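Local coordinates for single-stranded DNA-binding protein (Thermus thermophilus, PDB 2CWA), which probably binds single-stranded DNA and recruits partner proteins to it during replication, recombination and repair, at residues R55-G60 with E96-A101. Numbering follows the deposited sequence.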
# COMPACT_ATOMS: atom_id res chain seq x y z
N ARG A 55 -0.57 6.69 -3.75
CA ARG A 55 0.01 7.09 -5.02
C ARG A 55 0.50 5.82 -5.70
O ARG A 55 1.22 5.02 -5.11
CB ARG A 55 1.17 8.06 -4.80
CG ARG A 55 0.73 9.41 -4.24
CD ARG A 55 1.85 10.45 -4.33
NE ARG A 55 2.91 10.22 -3.35
CZ ARG A 55 2.78 10.43 -2.04
NH1 ARG A 55 1.63 10.88 -1.54
NH2 ARG A 55 3.80 10.21 -1.23
N VAL A 56 0.09 5.64 -6.95
CA VAL A 56 0.50 4.46 -7.71
C VAL A 56 1.16 4.91 -9.00
O VAL A 56 0.75 5.91 -9.59
CB VAL A 56 -0.72 3.58 -8.05
CG1 VAL A 56 -0.27 2.37 -8.81
CG2 VAL A 56 -1.44 3.16 -6.78
N ARG A 57 2.17 4.17 -9.44
CA ARG A 57 2.86 4.52 -10.67
C ARG A 57 2.79 3.45 -11.75
O ARG A 57 3.22 2.32 -11.54
CB ARG A 57 4.33 4.83 -10.38
CG ARG A 57 5.19 4.99 -11.62
CD ARG A 57 6.55 5.57 -11.28
NE ARG A 57 6.44 6.96 -10.86
CZ ARG A 57 7.48 7.73 -10.51
NH1 ARG A 57 8.71 7.23 -10.54
NH2 ARG A 57 7.28 8.99 -10.15
N LEU A 58 2.24 3.84 -12.90
CA LEU A 58 2.14 2.96 -14.06
C LEU A 58 3.29 3.36 -14.99
O LEU A 58 3.65 4.54 -15.04
CB LEU A 58 0.82 3.17 -14.79
CG LEU A 58 -0.39 2.32 -14.43
CD1 LEU A 58 -1.58 2.77 -15.27
CD2 LEU A 58 -0.08 0.85 -14.69
N LEU A 59 3.85 2.40 -15.72
CA LEU A 59 4.95 2.69 -16.64
C LEU A 59 4.70 2.11 -18.03
O LEU A 59 3.80 1.30 -18.24
CB LEU A 59 6.27 2.13 -16.12
CG LEU A 59 6.87 2.56 -14.79
CD1 LEU A 59 8.17 1.80 -14.55
CD2 LEU A 59 7.11 4.06 -14.79
N GLY A 60 5.52 2.55 -18.98
CA GLY A 60 5.46 2.04 -20.35
C GLY A 60 4.12 1.93 -21.05
O GLY A 60 3.29 2.84 -20.98
N GLU A 96 12.31 4.67 0.59
CA GLU A 96 10.98 4.89 0.04
C GLU A 96 10.37 3.59 -0.47
O GLU A 96 11.04 2.80 -1.14
CB GLU A 96 11.05 5.91 -1.10
CG GLU A 96 9.70 6.32 -1.66
CD GLU A 96 9.83 7.34 -2.79
OE1 GLU A 96 10.43 8.41 -2.55
OE2 GLU A 96 9.33 7.06 -3.90
N LEU A 97 9.10 3.36 -0.15
CA LEU A 97 8.41 2.16 -0.60
C LEU A 97 7.27 2.66 -1.48
O LEU A 97 6.28 3.18 -0.97
CB LEU A 97 7.86 1.36 0.59
CG LEU A 97 7.26 -0.02 0.29
CD1 LEU A 97 8.36 -0.98 -0.15
CD2 LEU A 97 6.57 -0.56 1.55
N GLN A 98 7.42 2.51 -2.79
CA GLN A 98 6.40 2.97 -3.72
C GLN A 98 5.51 1.84 -4.20
O GLN A 98 5.88 0.67 -4.15
CB GLN A 98 7.04 3.67 -4.93
CG GLN A 98 7.43 2.72 -6.06
CD GLN A 98 7.99 3.44 -7.29
OE1 GLN A 98 7.43 4.43 -7.75
NE2 GLN A 98 9.09 2.92 -7.82
N ILE A 99 4.33 2.21 -4.68
CA ILE A 99 3.37 1.26 -5.20
C ILE A 99 3.42 1.30 -6.72
O ILE A 99 3.00 2.27 -7.35
CB ILE A 99 1.94 1.60 -4.74
CG1 ILE A 99 1.86 1.60 -3.22
CG2 ILE A 99 0.95 0.60 -5.33
CD1 ILE A 99 0.58 2.21 -2.68
N ARG A 100 3.95 0.23 -7.29
CA ARG A 100 4.07 0.11 -8.74
C ARG A 100 2.86 -0.63 -9.30
O ARG A 100 2.60 -1.77 -8.93
CB ARG A 100 5.35 -0.65 -9.07
CG ARG A 100 5.48 -1.07 -10.52
CD ARG A 100 5.85 0.09 -11.43
NE ARG A 100 6.38 -0.39 -12.71
CZ ARG A 100 5.68 -1.10 -13.58
NH1 ARG A 100 4.42 -1.41 -13.33
NH2 ARG A 100 6.24 -1.51 -14.71
N ALA A 101 2.13 0.03 -10.20
CA ALA A 101 0.97 -0.61 -10.82
C ALA A 101 1.43 -1.33 -12.08
O ALA A 101 2.00 -0.70 -12.97
CB ALA A 101 -0.07 0.42 -11.17
O HOH W 1 3.56 4.72 -4.28
O HOH W 2 9.62 4.04 -11.09
O HOH W 3 3.22 -0.43 -15.45
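R57 of strand 55-59 is gripped through both its N and its O by strand 96-101, the two running parallel with short axes inclined at 42°. Its N donates to I99 O at 2.9 Å, while R57 O accepts from A101 N, also at 2.9 Å. Bonding to the residues before and after R100, it makes the R57-R100 pair a parallel bridge. On either side of it the strands splay and water takes over: water 1 links R55 O to I99 N, and water 3 lies 2.9 Å from L59 N and 2.8 Å from A101 O. Parallel pairing of this sort closes the barrel of an OB fold, the domain from which SSB proteins are built, where the remaining neighbours are antiparallel; here strand 28-39 flanks 55-59, and strand 75-85 flanks 96-101. On the face carrying V56, L58, I99 and A101 the side chains are buried and apolar. V56 CG2 meets I99 CG2 at 3.8 Å, and L58 reaches across with CD2 to A101 CB at 3.5 Å; V78 and L10 add to the packing around V56. Arginines occupy the other face. R100 sets out with CG anti to its backbone N (chi1 169°) and then bends at chi2, which carries CD past R57 O and lays the guanidinium beside L59, whose CB sits over one of its faces. L59 CD1 comes within 3.4 Å of R100 NE, the side chains crossing nearly at right angles, and R100 NH1 forms a salt bridge with D102. R57 CD lies 3.8 Å from Q98 OE1, the guanidinium and amide planes 70° apart; water 2 bridges the two groups weakly, and R57 NE is engaged in a salt bridge with D31 on strand 28-39.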